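Local coordinates for protein fucose-specific lectin (PDB 6GKE) that binds L-fucose on glycans, with strongest preference for the alpha-1,6-linked core fucose of glycoproteins, and forms homodimers, at residues A[258-261]-A[262-266]; A[55-58]-A[59-63]; A[107-110]-A[111-115]. The protein carries 1 engineered substitution. One frame throughout, in Å; residues are numbered along the deposited sequence.

Overall arrangement
All three contacts are local beta turns in the loops that lead from the last strand of one propeller blade to the first strand of the next. They come in series along the chain. Each is largely buried, though contact 1 has the exposed D263 at its corner, and each touches the second subunit. Contacts 2 and 3 close with a backbone hydrogen bond from a serine N to a carbonyl oxygen. Contact 1 uses a threonine hydroxyl instead. Contacts 2 and 3 are neighbours, with centres 11 Å apart, joined by a probable hydrogen bond between K58 NZ and S111 O, 2.8 Å. Contact 1 lies farther off, about 21 Å from contact 3 between centres, and meets it where F265 packs on K114.

Contact 1 (A[258-261]-A[262-266]); sequences TPSL and PDTFI
P262 follows L261 directly in a type II beta turn that runs from L261 to T264, in the link between strands 249-251 and 267-271 of the six-bladed propeller. P262 CD lies beside L261 CB, 3.4 Å away across the peptide bond that joins them. CG of L261 is anti to its own carbonyl carbon, and with chi1 -71° and chi2 167° its CD2 lies 4.0 Å from P262 CD. L261 packs on Y6 of its own chain and on Y6 of the second subunit, and P262 packs on L261 of the second subunit. D263 sits at the corner of the turn with a phi of 68°, the positive phi of the third position in a type II turn. Its side chain leads away from 258-261. T264 turns back and makes the hydrogen bond across this turn, through its side chain. T264 N is 3.6 Å from L261 O, and the hydroxyl does the closing. It gives a hydrogen bond to the L261 carbonyl, 2.7 Å from OG1 to O, with the donor tilted from the carbonyl plane. The hydroxyl thus bridges the mouth of the turn. S260 comes close as well, its CB 3.8 Å from T264 OG1, but its own hydroxyl is hydrogen-bonded to the backbone N of R233. Before F265 turns away from 258-261 to pack on K114, the methyl of T264 lies alongside L261, with CG2 3.7 Å from L261 CB.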
ATOM      1  N   THR A 258     -14.936   5.646   8.622  1.00  9.41           N
ATOM      2  CA  THR A 258     -13.913   4.596   8.551  1.00  9.17           C
ATOM      3  C   THR A 258     -12.702   5.068   7.749  1.00  8.57           C
ATOM      4  O   THR A 258     -12.387   4.511   6.698  1.00  9.33           O
ATOM      5  CB  THR A 258     -14.501   3.303   7.970  1.00  9.84           C
ATOM      6  OG1 THR A 258     -14.944   3.515   6.628  1.00 11.32           O
ATOM      7  CG2 THR A 258     -15.661   2.771   8.784  1.00 10.08           C
ATOM      8  N   PRO A 259     -11.978   6.102   8.228  1.00  8.35           N
ATOM      9  CA  PRO A 259     -10.989   6.788   7.400  1.00  8.14           C
ATOM     10  C   PRO A 259      -9.674   6.040   7.129  1.00  7.66           C
ATOM     11  O   PRO A 259      -8.901   6.512   6.306  1.00  9.30           O
ATOM     12  CB  PRO A 259     -10.717   8.084   8.187  1.00  8.52           C
ATOM     13  CG  PRO A 259     -10.993   7.710   9.622  1.00  8.44           C
ATOM     14  CD  PRO A 259     -12.160   6.749   9.538  1.00  8.50           C
ATOM     15  N   SER A 260      -9.426   4.915   7.810  1.00  6.54           N
ATOM     16  CA  SER A 260      -8.207   4.146   7.579  1.00  6.22           C
ATOM     17  C   SER A 260      -8.373   3.200   6.386  1.00  5.99           C
ATOM     18  O   SER A 260      -9.476   2.822   6.018  1.00  7.13           O
ATOM     19  CB  SER A 260      -7.804   3.367   8.800  1.00  6.27           C
ATOM     20  OG  SER A 260      -8.761   2.366   9.128  1.00  6.72           O
ATOM     21  N   LEU A 261      -7.240   2.797   5.809  1.00  5.83           N
ATOM     22  CA  LEU A 261      -7.235   1.796   4.752  1.00  5.93           C
ATOM     23  C   LEU A 261      -7.342   0.392   5.337  1.00  5.85           C
ATOM     24  O   LEU A 261      -7.000   0.142   6.495  1.00  5.87           O
ATOM     25  CB  LEU A 261      -5.959   1.910   3.916  1.00  5.87           C
ATOM     26  CG  LEU A 261      -5.860   3.130   3.004  1.00  6.20           C
ATOM     27  CD1 LEU A 261      -4.437   3.270   2.494  1.00  6.44           C
ATOM     28  CD2 LEU A 261      -6.842   3.041   1.841  1.00  6.94           C
ATOM     29  N   PRO A 262      -7.776  -0.595   4.522  1.00  6.08           N
ATOM     30  CA  PRO A 262      -7.779  -1.985   4.973  1.00  6.40           C
ATOM     31  C   PRO A 262      -6.396  -2.441   5.457  1.00  5.69           C
ATOM     32  O   PRO A 262      -5.368  -2.036   4.906  1.00  6.02           O
ATOM     33  CB  PRO A 262      -8.216  -2.757   3.720  1.00  6.63           C
ATOM     34  CG  PRO A 262      -9.043  -1.753   2.955  1.00  6.87           C
ATOM     35  CD  PRO A 262      -8.310  -0.446   3.155  1.00  6.59           C
ATOM     36  N   ASP A 263      -6.402  -3.293   6.488  1.00  5.74           N
ATOM     37  CA  ASP A 263      -5.231  -4.083   6.917  1.00  6.05           C
ATOM     38  C   ASP A 263      -4.115  -3.203   7.499  1.00  5.43           C
ATOM     39  O   ASP A 263      -2.974  -3.642   7.609  1.00  6.47           O
ATOM     40  CB  ASP A 263      -4.708  -4.950   5.771  1.00  6.87           C
ATOM     41  CG  ASP A 263      -5.782  -5.883   5.254  1.00  7.64           C
ATOM     42  OD1 ASP A 263      -6.371  -6.605   6.081  1.00  9.68           O
ATOM     43  OD2 ASP A 263      -6.041  -5.870   4.037  1.00  8.58           O
ATOM     44  N   THR A 264      -4.471  -2.003   7.968  1.00  5.23           N
ATOM     45  CA  THR A 264      -3.525  -1.044   8.517  1.00  5.21           C
ATOM     46  C   THR A 264      -3.518  -1.105  10.049  1.00  5.00           C
ATOM     47  O   THR A 264      -4.341  -1.760  10.680  1.00  5.56           O
ATOM     48  CB  THR A 264      -3.846   0.371   8.024  1.00  5.73           C
ATOM     49  OG1 THR A 264      -5.175   0.698   8.431  1.00  5.83           O
ATOM     50  CG2 THR A 264      -3.687   0.502   6.527  1.00  5.99           C
ATOM     51  N   PHE A 265      -2.571  -0.372  10.636  1.00  4.90           N
ATOM     52  CA  PHE A 265      -2.289  -0.425  12.072  1.00  5.06           C
ATOM     53  C   PHE A 265      -2.525   0.935  12.731  1.00  5.07           C
ATOM     54  O   PHE A 265      -2.594   1.964  12.060  1.00  5.55           O
ATOM     55  CB  PHE A 265      -0.847  -0.899  12.278  1.00  5.56           C
ATOM     56  CG  PHE A 265      -0.638  -2.284  11.725  1.00  5.71           C
ATOM     57  CD1 PHE A 265      -1.088  -3.394  12.423  1.00  6.74           C
ATOM     58  CD2 PHE A 265      -0.089  -2.478  10.469  1.00  5.62           C
ATOM     59  CE1 PHE A 265      -0.966  -4.669  11.892  1.00  7.41           C
ATOM     60  CE2 PHE A 265       0.033  -3.756   9.941  1.00  5.98           C
ATOM     61  CZ  PHE A 265      -0.412  -4.847  10.651  1.00  6.86           C
ATOM     62  N   ILE A 266      -2.599   0.916  14.067  1.00  4.64           N
ATOM     63  CA  ILE A 266      -2.677   2.137  14.854  1.00  4.81           C
ATOM     64  C   ILE A 266      -1.514   2.183  15.849  1.00  4.72           C
ATOM     65  O   ILE A 266      -0.832   1.194  16.107  1.00  5.06           O
ATOM     66  CB  ILE A 266      -4.028   2.288  15.590  1.00  5.23           C
ATOM     67  CG1 ILE A 266      -4.245   1.217  16.665  1.00  5.57           C
ATOM     68  CG2 ILE A 266      -5.162   2.338  14.584  1.00  5.71           C
ATOM     69  CD1 ILE A 266      -5.433   1.478  17.571  1.00  5.77           C
TER

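Contact 2 (A[55-58]-A[59-63]); sequences GEAK and LFSPL
The chain makes a type II beta turn from K58 to S61, closed by a bent backbone hydrogen bond of 3.0 Å from S61 N to K58 O. The N-H...O angle is 136°, and the donor stands above the carbonyl plane. K58 O also accepts a hydrogen bond from Q28 NE2. This turn links the outer strand 46-56 of one propeller blade to strand 64-70, the first of the next. F60 holds the third position with a positive phi of 68°. K58 starts close to the backbone, with CG 3.6 Å from L59 O, and is extended from there on. Its NZ is hydrogen-bonded to N85 OD1 and to G311 O of the second subunit, besides its link to S111. The same lysine makes a cation-pi contact with W312 of the second subunit, whose NE1 is hydrogen-bonded to L59 O. The turn therefore receives the C-terminal peptide of the partner, in keeping with a dimer built from terminal peptides. A57 and S61 face each other across the turn, where A57 CB is 3.5 Å from S61 CB. Beside them, S61 CB comes within 3.1 Å of K58 O. With OG anti to the backbone N (chi1 175°), the serine hydroxyl is carried toward its own carbonyl side. Two bonds hold this buried hydroxyl: OG takes part in one with V81 N, and OG gives a hydrogen bond to P62 O, 2.7 Å.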
ATOM      1  N   GLY A  55      16.777   4.193  11.826  1.00  6.54           N
ATOM      2  CA  GLY A  55      17.150   2.798  11.840  1.00  6.59           C
ATOM      3  C   GLY A  55      16.562   2.103  10.634  1.00  5.91           C
ATOM      4  O   GLY A  55      16.102   2.756   9.697  1.00  6.14           O
ATOM      5  N   GLU A  56      16.572   0.773  10.655  1.00  6.12           N
ATOM      6  CA  GLU A  56      16.052  -0.024   9.559  1.00  6.32           C
ATOM      7  C   GLU A  56      15.609  -1.367  10.126  1.00  5.80           C
ATOM      8  O   GLU A  56      16.050  -1.759  11.204  1.00  6.47           O
ATOM      9  CB  GLU A  56      17.098  -0.200   8.463  1.00  7.85           C
ATOM     10  CG  GLU A  56      18.333  -0.959   8.882  1.00 10.25           C
ATOM     11  CD  GLU A  56      19.352  -0.947   7.760  1.00 13.88           C
ATOM     12  OE1 GLU A  56      19.530  -1.985   7.111  1.00 18.80           O
ATOM     13  OE2 GLU A  56      19.920   0.130   7.498  1.00 19.39           O
ATOM     14  N   ALA A  57      14.747  -2.051   9.381  1.00  5.38           N
ATOM     15  CA  ALA A  57      14.175  -3.295   9.843  1.00  5.43           C
ATOM     16  C   ALA A  57      13.701  -4.082   8.624  1.00  5.09           C
ATOM     17  O   ALA A  57      13.655  -3.545   7.516  1.00  5.64           O
ATOM     18  CB  ALA A  57      13.045  -3.016  10.803  1.00  5.38           C
ATOM     19  N   LYS A  58      13.310  -5.341   8.828  1.00  4.95           N
ATOM     20  CA  LYS A  58      12.718  -6.078   7.727  1.00  5.01           C
ATOM     21  C   LYS A  58      11.499  -5.305   7.223  1.00  4.83           C
ATOM     22  O   LYS A  58      10.838  -4.597   7.980  1.00  4.93           O
ATOM     23  CB  LYS A  58      12.324  -7.502   8.128  1.00  4.97           C
ATOM     24  CG  LYS A  58      11.062  -7.647   8.969  1.00  5.25           C
ATOM     25  CD  LYS A  58      10.641  -9.091   9.116  1.00  5.43           C
ATOM     26  CE  LYS A  58       9.326  -9.261   9.841  1.00  5.60           C
ATOM     27  NZ  LYS A  58       8.914 -10.684   9.835  1.00  5.88           N
ATOM     28  N   LEU A  59      11.197  -5.445   5.934  1.00  5.16           N
ATOM     29  CA  LEU A  59       9.994  -4.822   5.411  1.00  5.24           C
ATOM     30  C   LEU A  59       8.789  -5.370   6.187  1.00  5.13           C
ATOM     31  O   LEU A  59       8.699  -6.567   6.439  1.00  5.56           O
ATOM     32  CB  LEU A  59       9.858  -5.061   3.905  1.00  5.75           C
ATOM     33  CG  LEU A  59      10.570  -4.053   3.000  1.00  6.84           C
ATOM     34  CD1 LEU A  59       9.933  -2.675   3.089  1.00  7.15           C
ATOM     35  CD2 LEU A  59      12.057  -3.956   3.280  1.00  7.84           C
ATOM     36  N   PHE A  60       7.873  -4.468   6.559  1.00  4.93           N
ATOM     37  CA  PHE A  60       6.643  -4.785   7.316  1.00  4.95           C
ATOM     38  C   PHE A  60       6.980  -5.229   8.746  1.00  4.77           C
ATOM     39  O   PHE A  60       6.162  -5.858   9.409  1.00  5.19           O
ATOM     40  CB  PHE A  60       5.764  -5.805   6.577  1.00  5.11           C
ATOM     41  CG  PHE A  60       5.522  -5.428   5.138  1.00  5.28           C
ATOM     42  CD1 PHE A  60       4.559  -4.492   4.805  1.00  5.62           C
ATOM     43  CD2 PHE A  60       6.283  -5.977   4.118  1.00  5.85           C
ATOM     44  CE1 PHE A  60       4.362  -4.110   3.488  1.00  5.96           C
ATOM     45  CE2 PHE A  60       6.078  -5.604   2.798  1.00  6.17           C
ATOM     46  CZ  PHE A  60       5.120  -4.669   2.487  1.00  5.96           C
ATOM     47  N   SER A  61       8.149  -4.831   9.252  1.00  4.77           N
ATOM     48  CA  SER A  61       8.526  -5.107  10.624  1.00  4.71           C
ATOM     49  C   SER A  61       7.490  -4.547  11.585  1.00  4.53           C
ATOM     50  O   SER A  61       7.023  -3.414  11.427  1.00  4.76           O
ATOM     51  CB  SER A  61       9.855  -4.476  10.949  1.00  4.99           C
ATOM     52  OG  SER A  61      10.199  -4.641  12.321  1.00  5.25           O
ATOM     53  N   PRO A  62       7.204  -5.251  12.698  1.00  4.53           N
ATOM     54  CA  PRO A  62       6.480  -4.609  13.788  1.00  4.54           C
ATOM     55  C   PRO A  62       7.363  -3.518  14.412  1.00  4.48           C
ATOM     56  O   PRO A  62       8.590  -3.519  14.233  1.00  4.75           O
ATOM     57  CB  PRO A  62       6.199  -5.772  14.741  1.00  4.92           C
ATOM     58  CG  PRO A  62       7.382  -6.688  14.533  1.00  4.98           C
ATOM     59  CD  PRO A  62       7.654  -6.612  13.046  1.00  4.92           C
ATOM     60  N   LEU A  63       6.724  -2.587  15.126  1.00  4.60           N
ATOM     61  CA  LEU A  63       7.403  -1.467  15.778  1.00  4.58           C
ATOM     62  C   LEU A  63       6.776  -1.229  17.151  1.00  4.45           C
ATOM     63  O   LEU A  63       5.574  -1.420  17.349  1.00  4.99           O
ATOM     64  CB  LEU A  63       7.267  -0.177  14.965  1.00  5.08           C
ATOM     65  CG  LEU A  63       7.934  -0.150  13.594  1.00  5.75           C
ATOM     66  CD1 LEU A  63       7.560   1.130  12.858  1.00  6.52           C
ATOM     67  CD2 LEU A  63       9.448  -0.281  13.696  1.00  6.51           C
TER

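Contact 3 (A[107-110]-A[111-115]); sequences VKVG and SNSKL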
ATOM      1  N   VAL A 107      16.897 -12.863  20.448  1.00  5.91           N
ATOM      2  CA  VAL A 107      15.489 -13.193  20.659  1.00  6.23           C
ATOM      3  C   VAL A 107      14.810 -13.345  19.295  1.00  6.36           C
ATOM      4  O   VAL A 107      14.640 -12.360  18.576  1.00  6.87           O
ATOM      5  CB  VAL A 107      14.793 -12.110  21.502  1.00  6.55           C
ATOM      6  CG1 VAL A 107      13.321 -12.443  21.710  1.00  7.36           C
ATOM      7  CG2 VAL A 107      15.497 -11.894  22.837  1.00  7.09           C
ATOM      8  N   LYS A 108      14.435 -14.575  18.937  1.00  7.02           N
ATOM      9  CA  LYS A 108      13.748 -14.827  17.674  0.50  7.60           C
ATOM     10  C   LYS A 108      12.251 -14.543  17.855  1.00  7.61           C
ATOM     11  O   LYS A 108      11.626 -14.973  18.825  1.00 10.64           O
ATOM     12  CB  LYS A 108      14.010 -16.258  17.195  0.50  9.20           C
ATOM     13  CG  LYS A 108      13.511 -16.583  15.791  0.50 10.53           C
ATOM     14  CD  LYS A 108      14.419 -16.093  14.685  0.50 12.52           C
ATOM     15  CE  LYS A 108      14.174 -16.780  13.360  0.50 13.67           C
ATOM     16  NZ  LYS A 108      15.357 -16.686  12.474  0.50 14.53           N
ATOM     17  N   VAL A 109      11.695 -13.821  16.890  1.00  6.44           N
ATOM     18  CA  VAL A 109      10.315 -13.389  16.898  1.00  6.71           C
ATOM     19  C   VAL A 109       9.582 -14.069  15.738  1.00  6.56           C
ATOM     20  O   VAL A 109      10.137 -14.245  14.653  1.00  8.06           O
ATOM     21  CB  VAL A 109      10.274 -11.854  16.800  1.00  7.51           C
ATOM     22  CG1 VAL A 109       8.871 -11.279  16.723  1.00  7.57           C
ATOM     23  CG2 VAL A 109      11.027 -11.214  17.952  1.00  7.66           C
ATOM     24  N   GLY A 110       8.328 -14.468  15.975  1.00  5.92           N
ATOM     25  CA  GLY A 110       7.497 -14.990  14.896  1.00  5.86           C
ATOM     26  C   GLY A 110       7.367 -13.970  13.775  1.00  5.53           C
ATOM     27  O   GLY A 110       7.267 -12.770  14.029  1.00  5.60           O
ATOM     28  N   SER A 111       7.353 -14.426  12.520  1.00  5.65           N
ATOM     29  CA  SER A 111       7.422 -13.483  11.404  1.00  5.82           C
ATOM     30  C   SER A 111       6.255 -12.488  11.428  1.00  5.49           C
ATOM     31  O   SER A 111       6.440 -11.341  11.021  1.00  5.78           O
ATOM     32  CB  SER A 111       7.505 -14.195  10.087  1.00  6.54           C
ATOM     33  OG  SER A 111       6.342 -14.965   9.873  1.00  7.39           O
ATOM     34  N   ASN A 112       5.073 -12.928  11.881  1.00  5.36           N
ATOM     35  CA  ASN A 112       3.881 -12.077  11.887  1.00  5.44           C
ATOM     36  C   ASN A 112       3.609 -11.466  13.269  1.00  5.08           C
ATOM     37  O   ASN A 112       2.526 -10.911  13.496  1.00  5.38           O
ATOM     38  CB  ASN A 112       2.640 -12.840  11.418  1.00  5.90           C
ATOM     39  CG  ASN A 112       1.521 -11.912  10.991  1.00  6.36           C
ATOM     40  OD1 ASN A 112       1.759 -10.865  10.383  1.00  6.98           O
ATOM     41  ND2 ASN A 112       0.290 -12.296  11.288  1.00  7.40           N
ATOM     42  N   SER A 113       4.575 -11.546  14.189  1.00  4.93           N
ATOM     43  CA  SER A 113       4.383 -10.990  15.523  1.00  5.08           C
ATOM     44  C   SER A 113       4.219  -9.474  15.457  1.00  4.74           C
ATOM     45  O   SER A 113       4.890  -8.800  14.675  1.00  5.13           O
ATOM     46  CB  SER A 113       5.550 -11.302  16.413  1.00  5.23           C
ATOM     47  OG  SER A 113       5.317 -10.879  17.749  1.00  5.83           O
ATOM     48  N   LYS A 114       3.390  -8.945  16.359  1.00  4.45           N
ATOM     49  CA  LYS A 114       3.418  -7.524  16.664  1.00  4.39           C
ATOM     50  C   LYS A 114       4.381  -7.307  17.834  1.00  4.42           C
ATOM     51  O   LYS A 114       4.878  -8.259  18.436  1.00  4.95           O
ATOM     52  CB  LYS A 114       2.001  -7.009  16.923  1.00  4.55           C
ATOM     53  CG  LYS A 114       0.998  -7.396  15.843  1.00  4.64           C
ATOM     54  CD  LYS A 114       1.442  -7.060  14.425  1.00  4.76           C
ATOM     55  CE  LYS A 114       0.461  -7.526  13.370  1.00  4.96           C
ATOM     56  NZ  LYS A 114       0.402  -9.005  13.268  1.00  5.17           N
ATOM     57  N   LEU A 115       4.649  -6.032  18.141  1.00  4.39           N
ATOM     58  CA  LEU A 115       5.476  -5.668  19.283  1.00  4.47           C
ATOM     59  C   LEU A 115       4.753  -4.610  20.106  1.00  4.45           C
ATOM     60  O   LEU A 115       4.106  -3.714  19.551  1.00  5.07           O
ATOM     61  CB  LEU A 115       6.823  -5.087  18.840  1.00  4.77           C
ATOM     62  CG  LEU A 115       7.787  -6.041  18.142  1.00  5.25           C
ATOM     63  CD1 LEU A 115       9.018  -5.283  17.672  1.00  5.60           C
ATOM     64  CD2 LEU A 115       8.186  -7.199  19.045  1.00  5.69           C
TER
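A type I beta turn from G110 to S113 lies in the link between strand 97-99 of one propeller blade and strand 116-120 of the next. S113 N gives the closing hydrogen bond to G110 O, 3.0 Å long and fairly straight at 164°. The donor stands well above the carbonyl plane. V109 and S113 meet across the turn. V109 CG1 lies 3.3 Å from S113 CB, a tight contact, and 3.7 Å from S113 OG. A chi1 of 177° swings CG1 toward the serine. S113 CB rests on the turn carbonyl, 3.3 Å from G110 O. Its hydroxyl is held twice, giving a hydrogen bond to K114 O (OG to O, 2.7 Å) and taking part in one with Q135 N. K114 curls back so that its NZ is hydrogen-bonded to N112 O at 2.9 Å. At the corner, S111 OG is hydrogen-bonded to N138 ND2 and N112 N to N138 OD1, so one asparagine grips two turn residues. S111 and N112 pack on G311 and W312 of the second subunit. This is an inter-blade turn of a six-bladed beta-propeller, where the chain passes from the outer strand of one sheet to the first strand of the next.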